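Gamma-glutamyltranspeptidase (Ggt) (Helicobacter pylori 26695, PDB 5BPK) probably cleaves gamma-glutamyl bonds, as in glutathione, and passes the gamma-glutamyl group to water or to an amino acceptor, as an Ntn-hydrolase. Local coordinates at residues Val98-Arg103 and Tyr259-Arg264; Ala79-Gly84 and Pro137-Gly142; Met279-Ser284 and Val328-Ala333; Lys265-Ser270 and Gly285-Ile290; Val236-Glu241 and Ile251-Leu256. All coordinates share one frame; numbering follows the deposited sequence.

Interaction 1: Val98-Arg103 and Tyr259-Arg264; sequences VALDFR and YNVKWR. With 4UD ((2S)-amino[(5S)-4,5-dihydro-1,2-oxazol-5-yl]acetic acid), chain O; EDO (1,2-ethanediol), chain M.
Asp101 and Arg264 meet on one face of an antiparallel beta ladder in the central sheet of the Ntn-hydrolase fold. Ala99 with Arg264 and Asp101 with Lys262 are hydrogen-bonded pairs. Leu100 with Trp263 is the non-hydrogen-bonded pair between them. The Asp101 side is the tight one. Arg264 turns side-on and sends two nitrogens to one oxygen, with NE 2.8 Å and NH2 2.9 Å from Asp101 OD2. Asp101 OD2 receives NE on its anti lone pair and NH2 nearly along its C-O bond, and the carboxylate and guanidinium planes are 23° apart. Asp101 OD1 accepts from Arg103 N, which closes an Asx turn, and it also pairs with Arg69 of the partner chain. Arg103 runs on to the ligand site. Its NH1 donates to O9 of the bound 4UD, 3.0 Å away, while Asp43 and Glu40 of the partner chain form salt bridges with the same guanidinium. The Leu100-Trp263 face rests on apolar contacts without side-chain hydrogen bonds across it, and its outer edge at Trp263 is partly exposed. Leu100 CD1 sits over the centre of the six-membered ring of Trp263, 3.7 Å from its centroid, in a CH-pi contact. Val98 CG2 approaches CZ3 of the same indole at 3.9 Å. Trp263 NE1 donates to O1 of a 1,2-ethanediol, probably from the crystallisation liquor. Beyond the ladder, Tyr259 OH donates to Arg103 O at 2.7 Å, from 52° above the carbonyl plane.

Interaction 2: Ala79-Gly84 and Pro137-Gly142; sequences AGNIGG and PGTVAG
Gly84 O takes two backbone N-H groups at the start of helix 139-150, so a glycine-rich loop is fastened to a helix N-terminus. Gly138 N lies 2.8 Å from Gly84 O, and Thr139 N lies 3.1 Å from it. Both donors are tilted out of the carbonyl plane. Thr139 adds a side-chain bond, its OG1 donating to Asn81 OD1 at 2.8 Å. Its methyl faces the loop backbone, with CG2 3.2 Å from Asn81 O. That oxygen is buried and has no polar partner in the model. Next to these bonds, Ile82 and Val140 lie side by side and point the same way, with Ile82 CB 3.8 Å from Val140 CG2. A water joins the same two residues. It donates to Ile82 O and accepts from Val140 N. The next shell borders these groups. Phe231 packs against Ile82, Pro137 and Val140, and Tyr232 OH bonds to Pro137 O and Ala141 N. Gly83 O is bonded to Asn38 ND2 of the partner chain, so the loop is also held at the subunit interface. Asn81 itself is fixed from within the loop. Its OD1 also accepts from Gly84 N in an Asx motif, with the donor 48° above the amide carbonyl plane. At the other end of that amide, Asn81 ND2 donates in plane to Ala79 O, 2.9 Å away, with an N-H...O angle of 164°.

Interaction 3: Met279-Ser284 and Val328-Ala333; sequences MSPPSS and VYMGDA
Pro281 and Pro282 bring the ring groups of this contact, and each meets segment 328-333 mainly through its CB atom. Pro281 CB is 3.8 Å from Gly331 O and 4.0 Å from Ala333 CB. Pro282 CB is 4.2 Å from Asp332 CA. The peptide bond between the two prolines is cis. With Ser283 N bonded to Ser280 O, this makes a type VI beta turn just before helix 285-296. The turn lets both rings border the chain that leaves helix 309-329. Met330 is the first residue past that helix. Its chain is bent at chi2 and chi3, and the chi3 of -62° puts CE beside Ser284, 3.7 Å from Ser284 CA. Met330 CE also lies 4.3 Å from Pro281 CG. This holds for one of two deposited conformers, so the detail is less certain. The polar ends look elsewhere. Ser283 OG accepts from Gly285 N at the start of the helix and is bonded to Met74 O of the partner chain. Ser284 OG is bonded to Ser72 O of that chain. Asp332 OD2 accepts from Arg69 N, also of the partner chain. No hydrogen bond joins the two segments. The contact is therefore van der Waals in character, while several polar groups, among them Ser283 OG, Ser284 OG and Asp332 OD2, tie this region, close to the bound 4UD, to the other subunit.

Interaction 4: Lys265-Ser270 and Gly285-Ile290; sequences KPVVGS and GGTHLI
Ile290 and Val267 reach toward each other tip to tip, where helix 285-296 packs on the central antiparallel sheet of the fold. This is one helix-on-sheet layer of the four-layer alpha-beta-beta-alpha sandwich of the Ntn-hydrolases. The strand and helix segments run nearly parallel, 12° apart, with axes 8.2 Å from each other. Strand 274-278 lies between them in the chain. Val267 divides its two methyls between two partners. CG2, anti to the backbone N, meets Ile290 CD1 at 3.7 Å. CG1 presses on the helix backbone, 3.5 Å from both CA and C of Gly286. Gly286 has no side chain, and that lets the valine come so near the first helical turn. In Ile290, chi1 of -73° places CG1 anti to the carbonyl carbon. CD1, anti in chi2 (163°), is 3.7 Å from Val268 C and 3.6 Å from Gly269 N. No hydrogen bond crosses between the segments, so the join rests on close apolar fit. Ile344 touches Val267, Thr287 and Ile290, and Val340 touches Val267 and Thr287. A second glycine makes room at the far end, where Ile290 CG2 lies 4.0 Å from Gly269 CA.

Interaction 5: Val236-Glu241 and Ile251-Leu256; sequences VAELIE and ITKEDL
Leu256 and Ile240 form the apolar centre of a helix-helix contact between helix 234-246 and the short helix 253-257, which begins with a Thr252-Asp255 capping box. Leu256 CD1 does most of the touching. It lies 3.7 Å from Ala237 CA and 3.8 Å from Ile240 CD1, so it fits between two residues one turn apart. Ile251 adds its CG2 beside Ile240 CG2. Phe231 and Tyr232 of helix 229-232 border this centre, Phe231 on Ile240 and Tyr232 on Leu256. Farther out, Glu241 reaches the start of the short helix. Its CG is anti to the backbone N (chi1 -178°), and the chain, extended beyond CG, carries the carboxylate to the helix start. Glu241 OE2 accepts from Lys253 N at 2.8 Å, an almost straight bond of 174°, met on the anti side of the carboxylate. A negative group at the N-terminus of a helix would probably be favoured by the helix dipole. In the capping box at the same end, Thr252 OG1 accepts from Asp255 N, and Asp255 OD2 accepts from Thr252 N. Lys253 marks the outer edge. It crosses Glu241 at about a right angle, and its chain bends at chi3. Its NZ meets the exposed Glu238 in a forked salt bridge, 2.9 Å from both OE1 and OE2, on the syn side of each. Two waters bridge the segments at the polar edge. One donates to both Glu241 O and Ile251 O. The other donates to Glu241 OE2, 3.0 Å away, and accepts from Glu254 N.

Interaction 1 lies at the middle of the group, on the central four-stranded sheet, and touches interactions 2, 3 and 4. Interaction 4 uses the same strand, 262-271, farther along, its centre about 16 Å from that of interaction 1. Interaction 2, centre about 12 Å from that of interaction 1, joins helix 139-150 to the sheet region. Interactions 3 and 4 have centres about 11 Å apart; their segments alternate along the chain, and Ser280 OG probably bonds to Lys265 O. Interaction 5 is peripheral, its centre about 34 Å from that of interaction 4; its second segment adjoins residues 259-264 in sequence. Thus interaction 1 reaches the ligand through Arg103, interaction 3 lies close by, and interaction 5 joins outlying helices.

Interaction 1: Val98-Arg103 and Tyr259-Arg264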
# COMPACT_ATOMS: atom_id res chain seq x y z
N VAL A 98 8.33 -15.08 -1.12
CA VAL A 98 9.34 -14.07 -0.85
C VAL A 98 8.69 -12.71 -0.79
O VAL A 98 7.59 -12.52 -1.31
CB VAL A 98 10.45 -14.09 -1.93
CG1 VAL A 98 11.08 -15.49 -2.03
CG2 VAL A 98 9.90 -13.65 -3.27
N ALA A 99 9.35 -11.78 -0.11
CA ALA A 99 8.86 -10.41 0.02
C ALA A 99 9.96 -9.49 -0.46
O ALA A 99 11.12 -9.63 -0.04
CB ALA A 99 8.50 -10.10 1.45
N LEU A 100 9.63 -8.58 -1.36
CA LEU A 100 10.56 -7.59 -1.84
C LEU A 100 10.27 -6.24 -1.18
O LEU A 100 9.18 -5.70 -1.31
CB LEU A 100 10.48 -7.46 -3.36
CG LEU A 100 11.40 -6.44 -4.01
CD1 LEU A 100 12.86 -6.72 -3.74
CD2 LEU A 100 11.10 -6.36 -5.51
N ASP A 101 11.27 -5.72 -0.49
CA ASP A 101 11.25 -4.41 0.15
C ASP A 101 11.91 -3.43 -0.81
O ASP A 101 13.14 -3.43 -0.96
CB ASP A 101 12.01 -4.53 1.50
CG ASP A 101 12.31 -3.19 2.17
OD1 ASP A 101 12.01 -2.11 1.63
OD2 ASP A 101 12.91 -3.26 3.28
N PHE A 102 11.10 -2.59 -1.46
CA PHE A 102 11.60 -1.42 -2.18
C PHE A 102 11.05 -0.12 -1.58
O PHE A 102 10.73 0.84 -2.27
CB PHE A 102 11.41 -1.55 -3.71
CG PHE A 102 9.98 -1.72 -4.19
CD1 PHE A 102 9.39 -2.97 -4.25
CD2 PHE A 102 9.29 -0.64 -4.70
CE1 PHE A 102 8.11 -3.12 -4.76
CE2 PHE A 102 7.98 -0.78 -5.20
CZ PHE A 102 7.40 -2.04 -5.23
N ARG A 103 10.98 -0.12 -0.25
CA ARG A 103 10.57 1.05 0.52
C ARG A 103 11.63 2.14 0.46
O ARG A 103 12.83 1.86 0.45
CB ARG A 103 10.34 0.62 1.97
CG ARG A 103 9.86 1.70 2.93
CD ARG A 103 8.46 2.20 2.63
NE ARG A 103 7.87 2.83 3.81
CZ ARG A 103 6.66 3.40 3.84
NH1 ARG A 103 5.92 3.47 2.76
NH2 ARG A 103 6.21 3.93 4.97
N TYR A 259 21.08 3.28 -2.91
CA TYR A 259 19.74 2.72 -2.68
C TYR A 259 19.77 1.23 -2.98
O TYR A 259 20.23 0.81 -4.05
CB TYR A 259 18.60 3.37 -3.50
CG TYR A 259 17.32 2.71 -3.08
CD1 TYR A 259 16.65 3.14 -1.95
CD2 TYR A 259 16.87 1.54 -3.71
CE1 TYR A 259 15.54 2.49 -1.48
CE2 TYR A 259 15.76 0.86 -3.25
CZ TYR A 259 15.10 1.34 -2.12
OH TYR A 259 14.02 0.67 -1.64
N ASN A 260 19.26 0.44 -2.04
CA ASN A 260 19.25 -1.01 -2.12
C ASN A 260 17.86 -1.57 -1.83
O ASN A 260 17.25 -1.20 -0.83
CB ASN A 260 20.28 -1.61 -1.12
CG ASN A 260 20.12 -1.08 0.35
OD1 ASN A 260 19.89 0.12 0.61
ND2 ASN A 260 20.29 -1.99 1.31
N VAL A 261 17.32 -2.42 -2.71
CA VAL A 261 16.16 -3.25 -2.34
C VAL A 261 16.64 -4.33 -1.38
O VAL A 261 17.84 -4.60 -1.29
CB VAL A 261 15.44 -3.94 -3.55
CG1 VAL A 261 14.97 -2.89 -4.57
CG2 VAL A 261 16.32 -5.01 -4.20
N LYS A 262 15.70 -4.93 -0.66
CA LYS A 262 16.00 -6.09 0.16
C LYS A 262 14.98 -7.18 -0.08
O LYS A 262 13.77 -6.95 0.00
CB LYS A 262 16.03 -5.71 1.63
CG LYS A 262 17.24 -4.82 1.94
CD LYS A 262 17.51 -4.67 3.42
CE LYS A 262 17.81 -5.99 4.10
NZ LYS A 262 18.50 -5.78 5.41
N TRP A 263 15.47 -8.37 -0.41
CA TRP A 263 14.63 -9.56 -0.42
C TRP A 263 14.52 -10.08 1.00
O TRP A 263 15.53 -10.46 1.61
CB TRP A 263 15.20 -10.63 -1.32
CG TRP A 263 15.22 -10.25 -2.75
CD1 TRP A 263 16.28 -9.78 -3.46
CD2 TRP A 263 14.12 -10.30 -3.66
NE1 TRP A 263 15.91 -9.53 -4.76
CE2 TRP A 263 14.59 -9.84 -4.91
CE3 TRP A 263 12.78 -10.69 -3.54
CZ2 TRP A 263 13.76 -9.78 -6.04
CZ3 TRP A 263 11.97 -10.63 -4.65
CH2 TRP A 263 12.46 -10.17 -5.89
N ARG A 264 13.31 -10.08 1.53
CA ARG A 264 13.06 -10.44 2.91
C ARG A 264 12.14 -11.64 2.97
O ARG A 264 11.37 -11.91 2.04
CB ARG A 264 12.43 -9.27 3.66
CG ARG A 264 13.23 -7.97 3.59
CD ARG A 264 12.71 -7.00 4.60
NE ARG A 264 13.32 -5.67 4.62
CZ ARG A 264 14.27 -5.27 5.46
NH1 ARG A 264 14.80 -6.12 6.33
NH2 ARG A 264 14.70 -4.01 5.43
C3 4UD O . -1.11 4.43 0.82
C4 4UD O . 0.62 4.26 2.19
C5 4UD O . -0.09 5.34 1.40
C6 4UD O . 1.33 4.72 3.47
C8 4UD O . 2.04 3.51 4.04
O9 4UD O . 3.11 3.16 3.61
O10 4UD O . 1.47 2.79 5.03
N7 4UD O . 2.34 5.74 3.16
O2 4UD O . -0.40 3.34 2.58
N1 4UD O . -1.22 3.36 1.53
C1 EDO M . 18.15 -7.77 -7.28
O1 EDO M . 18.25 -7.82 -5.85
C2 EDO M . 17.30 -8.93 -7.77
O2 EDO M . 17.46 -9.11 -9.19

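Interaction 2: Ala79-Gly84 and Pro137-Gly142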
# COMPACT_ATOMS: atom_id res chain seq x y z
N ALA A 79 -0.67 8.26 -7.32
CA ALA A 79 -0.33 7.09 -6.49
C ALA A 79 0.72 6.23 -7.16
O ALA A 79 1.77 5.92 -6.55
CB ALA A 79 -1.58 6.27 -6.22
N GLY A 80 0.44 5.80 -8.39
CA GLY A 80 1.43 5.17 -9.25
C GLY A 80 2.61 6.12 -9.42
O GLY A 80 2.43 7.35 -9.42
N ASN A 81 3.81 5.58 -9.54
CA ASN A 81 5.02 6.39 -9.41
C ASN A 81 6.30 5.72 -9.84
O ASN A 81 6.40 4.48 -9.86
CB ASN A 81 5.20 6.78 -7.93
CG ASN A 81 5.52 5.59 -7.06
OD1 ASN A 81 6.70 5.25 -6.86
ND2 ASN A 81 4.47 4.91 -6.54
N ILE A 82 7.29 6.56 -10.13
CA ILE A 82 8.70 6.19 -10.01
C ILE A 82 9.43 6.96 -8.89
O ILE A 82 10.57 6.65 -8.57
CB ILE A 82 9.47 6.35 -11.35
CG1 ILE A 82 9.46 7.79 -11.86
CG2 ILE A 82 8.87 5.42 -12.40
CD1 ILE A 82 10.37 8.01 -13.06
N GLY A 83 8.78 7.96 -8.30
CA GLY A 83 9.39 8.76 -7.22
C GLY A 83 9.13 8.31 -5.80
O GLY A 83 9.46 9.04 -4.85
N GLY A 84 8.54 7.13 -5.64
CA GLY A 84 8.19 6.59 -4.32
C GLY A 84 8.78 5.20 -4.09
O GLY A 84 9.92 4.94 -4.43
N PRO A 137 13.85 7.31 -3.42
CA PRO A 137 12.90 6.43 -4.12
C PRO A 137 13.41 5.01 -4.37
O PRO A 137 14.58 4.83 -4.78
CB PRO A 137 12.69 7.12 -5.46
CG PRO A 137 12.96 8.59 -5.17
CD PRO A 137 14.09 8.56 -4.17
N GLY A 138 12.54 4.03 -4.15
CA GLY A 138 12.84 2.62 -4.35
C GLY A 138 12.15 1.94 -5.51
O GLY A 138 12.55 0.84 -5.89
N THR A 139 11.09 2.55 -6.07
CA THR A 139 10.28 1.87 -7.09
C THR A 139 11.06 1.34 -8.28
O THR A 139 10.86 0.20 -8.67
CB THR A 139 9.14 2.77 -7.57
OG1 THR A 139 8.27 2.99 -6.46
CG2 THR A 139 8.37 2.16 -8.76
N VAL A 140 11.92 2.15 -8.88
CA VAL A 140 12.63 1.71 -10.08
C VAL A 140 13.54 0.51 -9.76
O VAL A 140 13.60 -0.48 -10.52
CB VAL A 140 13.42 2.85 -10.73
CG1 VAL A 140 14.27 2.32 -11.86
CG2 VAL A 140 12.44 3.94 -11.24
N ALA A 141 14.21 0.59 -8.62
CA ALA A 141 15.05 -0.51 -8.14
C ALA A 141 14.23 -1.78 -7.87
O ALA A 141 14.68 -2.89 -8.15
CB ALA A 141 15.82 -0.08 -6.90
N GLY A 142 13.02 -1.59 -7.34
CA GLY A 142 12.13 -2.71 -7.05
C GLY A 142 11.66 -3.40 -8.31
O GLY A 142 11.66 -4.63 -8.39
O HOH W 1 12.49 4.83 -7.97

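Interaction 3: Met279-Ser284 and Val328-Ala333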
# COMPACT_ATOMS: atom_id res chain seq x y z
N MET A 279 3.44 -8.85 4.20
CA MET A 279 4.68 -8.07 4.27
C MET A 279 5.19 -7.88 5.68
O MET A 279 4.47 -7.45 6.59
CB MET A 279 4.53 -6.72 3.61
CG MET A 279 5.85 -5.99 3.49
SD MET A 279 7.02 -6.85 2.40
CE MET A 279 8.58 -6.36 3.15
N SER A 280 6.48 -8.18 5.82
CA SER A 280 7.23 -8.10 7.06
C SER A 280 7.81 -6.68 7.24
O SER A 280 7.66 -5.84 6.35
CB SER A 280 8.36 -9.11 6.97
OG SER A 280 9.01 -9.04 5.71
N PRO A 281 8.49 -6.43 8.37
CA PRO A 281 9.13 -5.13 8.52
C PRO A 281 10.03 -4.81 7.33
O PRO A 281 10.75 -5.68 6.86
CB PRO A 281 9.92 -5.28 9.82
CG PRO A 281 9.02 -6.15 10.64
CD PRO A 281 8.51 -7.18 9.64
N PRO A 282 10.01 -3.56 6.85
CA PRO A 282 9.54 -2.33 7.47
C PRO A 282 8.06 -1.99 7.31
O PRO A 282 7.67 -0.87 7.64
CB PRO A 282 10.41 -1.27 6.80
CG PRO A 282 10.59 -1.79 5.44
CD PRO A 282 10.73 -3.28 5.60
N SER A 283 7.24 -2.93 6.85
CA SER A 283 5.80 -2.79 7.05
C SER A 283 5.37 -3.43 8.38
O SER A 283 5.96 -4.42 8.81
CB SER A 283 5.00 -3.39 5.92
OG SER A 283 3.66 -2.99 6.05
N SER A 284 4.35 -2.84 8.99
CA SER A 284 3.64 -3.41 10.13
C SER A 284 2.44 -4.23 9.64
O SER A 284 1.83 -4.96 10.42
CB SER A 284 3.12 -2.29 11.03
OG SER A 284 2.11 -1.54 10.37
N VAL A 328 4.26 1.09 19.60
CA VAL A 328 5.46 0.88 20.42
C VAL A 328 6.48 -0.03 19.74
O VAL A 328 7.67 0.28 19.70
CB VAL A 328 5.08 0.25 21.78
CG1 VAL A 328 6.33 -0.07 22.57
CG2 VAL A 328 4.16 1.18 22.55
N TYR A 329 6.01 -1.15 19.19
CA TYR A 329 6.90 -2.25 18.77
C TYR A 329 7.41 -2.21 17.34
O TYR A 329 8.38 -2.91 17.03
CB TYR A 329 6.23 -3.59 19.03
CG TYR A 329 5.88 -3.84 20.48
CD1 TYR A 329 6.87 -3.93 21.46
CD2 TYR A 329 4.56 -4.03 20.86
CE1 TYR A 329 6.53 -4.17 22.79
CE2 TYR A 329 4.22 -4.27 22.17
CZ TYR A 329 5.20 -4.33 23.13
OH TYR A 329 4.83 -4.57 24.44
N MET A 330 6.78 -1.42 16.47
CA MET A 330 7.03 -1.55 15.04
C MET A 330 7.90 -0.43 14.44
O MET A 330 7.72 0.76 14.71
CB MET A 330 5.70 -1.68 14.29
CG MET A 330 4.82 -2.82 14.83
SD MET A 330 5.50 -4.50 14.74
CE MET A 330 5.68 -4.72 12.97
N GLY A 331 8.86 -0.86 13.63
CA GLY A 331 9.77 0.01 12.89
C GLY A 331 10.61 -0.84 11.95
O GLY A 331 10.37 -2.04 11.81
N ASP A 332 11.59 -0.23 11.31
CA ASP A 332 12.52 -0.94 10.43
C ASP A 332 13.41 -1.86 11.28
O ASP A 332 14.24 -1.38 12.06
CB ASP A 332 13.37 0.09 9.67
CG ASP A 332 14.33 -0.52 8.67
OD1 ASP A 332 14.49 -1.76 8.61
OD2 ASP A 332 14.93 0.29 7.92
N ALA A 333 13.26 -3.17 11.11
CA ALA A 333 13.99 -4.15 11.90
C ALA A 333 15.50 -4.16 11.65
O ALA A 333 16.26 -4.77 12.41
CB ALA A 333 13.41 -5.55 11.67

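Interaction 4: Lys265-Ser270 and Gly285-Ile290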
# COMPACT_ATOMS: atom_id res chain seq x y z
N LYS A 265 12.19 -12.34 4.10
CA LYS A 265 11.20 -13.35 4.39
C LYS A 265 9.87 -12.65 4.66
O LYS A 265 9.83 -11.64 5.38
CB LYS A 265 11.60 -14.16 5.60
CG LYS A 265 12.81 -15.06 5.36
CD LYS A 265 13.03 -15.95 6.56
CE LYS A 265 14.29 -16.78 6.43
NZ LYS A 265 14.49 -17.63 7.64
N PRO A 266 8.78 -13.14 4.05
CA PRO A 266 7.48 -12.61 4.42
C PRO A 266 7.12 -13.02 5.83
O PRO A 266 7.71 -13.96 6.38
CB PRO A 266 6.52 -13.28 3.42
CG PRO A 266 7.21 -14.48 2.96
CD PRO A 266 8.68 -14.30 3.14
N VAL A 267 6.17 -12.32 6.41
CA VAL A 267 5.55 -12.80 7.63
C VAL A 267 4.44 -13.79 7.23
O VAL A 267 3.68 -13.54 6.28
CB VAL A 267 5.04 -11.65 8.53
CG1 VAL A 267 4.00 -10.79 7.83
CG2 VAL A 267 4.49 -12.20 9.84
N VAL A 268 4.43 -14.92 7.92
CA VAL A 268 3.56 -16.05 7.57
C VAL A 268 2.75 -16.47 8.78
O VAL A 268 3.25 -16.52 9.91
CB VAL A 268 4.39 -17.25 7.04
CG1 VAL A 268 3.51 -18.47 6.76
CG2 VAL A 268 5.17 -16.84 5.80
N GLY A 269 1.47 -16.71 8.53
CA GLY A 269 0.56 -17.22 9.55
C GLY A 269 -0.44 -18.19 8.97
O GLY A 269 -0.35 -18.58 7.80
N SER A 270 -1.38 -18.62 9.80
CA SER A 270 -2.45 -19.51 9.39
C SER A 270 -3.78 -19.01 9.91
O SER A 270 -3.86 -18.42 11.01
CB SER A 270 -2.20 -20.94 9.89
OG SER A 270 -2.17 -21.00 11.31
N GLY A 285 2.12 -4.11 8.35
CA GLY A 285 0.84 -4.61 7.85
C GLY A 285 0.62 -6.10 8.00
O GLY A 285 -0.39 -6.54 8.54
N GLY A 286 1.59 -6.88 7.52
CA GLY A 286 1.48 -8.34 7.59
C GLY A 286 1.40 -8.85 9.02
O GLY A 286 0.62 -9.77 9.34
N THR A 287 2.19 -8.25 9.90
CA THR A 287 2.23 -8.69 11.29
C THR A 287 0.88 -8.49 11.95
O THR A 287 0.34 -9.41 12.56
CB THR A 287 3.34 -7.94 12.07
OG1 THR A 287 4.62 -8.31 11.53
CG2 THR A 287 3.29 -8.25 13.57
N HIS A 288 0.34 -7.28 11.85
CA HIS A 288 -0.94 -7.00 12.49
C HIS A 288 -2.13 -7.70 11.80
O HIS A 288 -3.10 -8.06 12.47
CB HIS A 288 -1.18 -5.51 12.67
CG HIS A 288 -0.13 -4.85 13.50
ND1 HIS A 288 0.23 -5.31 14.74
CD2 HIS A 288 0.65 -3.77 13.25
CE1 HIS A 288 1.20 -4.55 15.23
NE2 HIS A 288 1.47 -3.61 14.34
N LEU A 289 -2.05 -7.90 10.49
CA LEU A 289 -3.05 -8.66 9.75
C LEU A 289 -3.15 -10.05 10.35
O LEU A 289 -4.23 -10.52 10.69
CB LEU A 289 -2.65 -8.76 8.28
CG LEU A 289 -3.41 -9.77 7.42
CD1 LEU A 289 -4.90 -9.46 7.45
CD2 LEU A 289 -2.83 -9.78 6.00
N ILE A 290 -2.00 -10.69 10.54
CA ILE A 290 -1.96 -12.06 11.05
C ILE A 290 -2.37 -12.11 12.53
O ILE A 290 -3.09 -13.01 12.95
CB ILE A 290 -0.55 -12.68 10.82
CG1 ILE A 290 -0.37 -12.98 9.33
CG2 ILE A 290 -0.32 -13.94 11.67
CD1 ILE A 290 1.05 -13.20 8.90

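Interaction 5: Val236-Glu241 and Ile251-Leu256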
# COMPACT_ATOMS: atom_id res chain seq x y z
N VAL A 236 19.73 11.60 -14.80
CA VAL A 236 18.57 11.68 -13.91
C VAL A 236 19.00 11.90 -12.45
O VAL A 236 18.41 12.72 -11.75
CB VAL A 236 17.65 10.44 -14.03
CG1 VAL A 236 16.51 10.53 -12.99
CG2 VAL A 236 17.09 10.31 -15.45
N ALA A 237 20.05 11.20 -12.01
CA ALA A 237 20.55 11.37 -10.64
C ALA A 237 21.05 12.80 -10.46
O ALA A 237 20.87 13.39 -9.41
CB ALA A 237 21.65 10.37 -10.32
N GLU A 238 21.66 13.34 -11.51
CA GLU A 238 22.13 14.73 -11.52
C GLU A 238 20.95 15.71 -11.36
O GLU A 238 21.03 16.66 -10.58
CB GLU A 238 22.92 15.02 -12.80
CG GLU A 238 23.91 16.17 -12.67
CD GLU A 238 25.13 15.80 -11.81
OE1 GLU A 238 25.77 14.76 -12.08
OE2 GLU A 238 25.43 16.55 -10.86
N LEU A 239 19.87 15.48 -12.09
CA LEU A 239 18.67 16.32 -11.97
C LEU A 239 18.06 16.26 -10.57
O LEU A 239 17.59 17.26 -10.06
CB LEU A 239 17.59 15.88 -12.99
CG LEU A 239 17.87 16.11 -14.47
CD1 LEU A 239 16.79 15.46 -15.32
CD2 LEU A 239 17.94 17.61 -14.76
N ILE A 240 18.09 15.08 -9.95
CA ILE A 240 17.53 14.93 -8.61
C ILE A 240 18.37 15.74 -7.61
O ILE A 240 17.83 16.54 -6.86
CB ILE A 240 17.42 13.43 -8.19
CG1 ILE A 240 16.42 12.71 -9.08
CG2 ILE A 240 16.99 13.31 -6.72
CD1 ILE A 240 16.45 11.20 -8.95
N GLU A 241 19.68 15.54 -7.63
CA GLU A 241 20.55 16.24 -6.67
C GLU A 241 20.44 17.75 -6.86
O GLU A 241 20.33 18.49 -5.89
CB GLU A 241 22.01 15.80 -6.79
CG GLU A 241 22.93 16.48 -5.77
CD GLU A 241 24.37 16.01 -5.82
OE1 GLU A 241 25.23 16.78 -6.32
OE2 GLU A 241 24.66 14.89 -5.35
N ILE A 251 18.43 14.88 -0.64
CA ILE A 251 18.80 13.69 -1.40
C ILE A 251 19.89 14.05 -2.41
O ILE A 251 19.80 15.06 -3.12
CB ILE A 251 17.60 13.05 -2.12
CG1 ILE A 251 16.61 12.53 -1.07
CG2 ILE A 251 18.06 11.90 -3.04
CD1 ILE A 251 15.28 12.13 -1.63
N THR A 252 20.93 13.22 -2.43
CA THR A 252 22.11 13.44 -3.26
C THR A 252 22.37 12.26 -4.18
O THR A 252 21.76 11.19 -4.06
CB THR A 252 23.36 13.61 -2.37
OG1 THR A 252 23.60 12.39 -1.66
CG2 THR A 252 23.19 14.76 -1.39
N LYS A 253 23.33 12.43 -5.08
CA LYS A 253 23.79 11.32 -5.92
C LYS A 253 24.29 10.13 -5.08
O LYS A 253 24.17 8.99 -5.50
CB LYS A 253 24.87 11.79 -6.90
CG LYS A 253 24.32 12.61 -8.05
CD LYS A 253 25.41 13.00 -9.04
CE LYS A 253 26.26 14.14 -8.51
NZ LYS A 253 27.20 14.66 -9.56
N GLU A 254 24.86 10.41 -3.91
CA GLU A 254 25.34 9.35 -3.02
C GLU A 254 24.18 8.53 -2.47
O GLU A 254 24.26 7.29 -2.40
CB GLU A 254 26.18 9.91 -1.87
CG GLU A 254 26.91 8.81 -1.08
CD GLU A 254 27.73 9.33 0.09
OE1 GLU A 254 27.75 10.56 0.33
OE2 GLU A 254 28.35 8.50 0.78
N ASP A 255 23.09 9.20 -2.10
CA ASP A 255 21.88 8.50 -1.66
C ASP A 255 21.37 7.57 -2.75
O ASP A 255 21.05 6.41 -2.51
CB ASP A 255 20.77 9.48 -1.31
CG ASP A 255 20.97 10.16 0.03
OD1 ASP A 255 21.10 9.46 1.04
OD2 ASP A 255 20.95 11.41 0.07
N LEU A 256 21.31 8.08 -3.97
CA LEU A 256 20.73 7.35 -5.08
C LEU A 256 21.60 6.14 -5.44
O LEU A 256 21.08 5.04 -5.62
CB LEU A 256 20.51 8.26 -6.30
CG LEU A 256 19.47 9.37 -6.09
CD1 LEU A 256 19.65 10.48 -7.12
CD2 LEU A 256 18.03 8.86 -6.10
O HOH W 2 21.07 17.47 -3.19
O HOH W 3 26.44 13.08 -3.84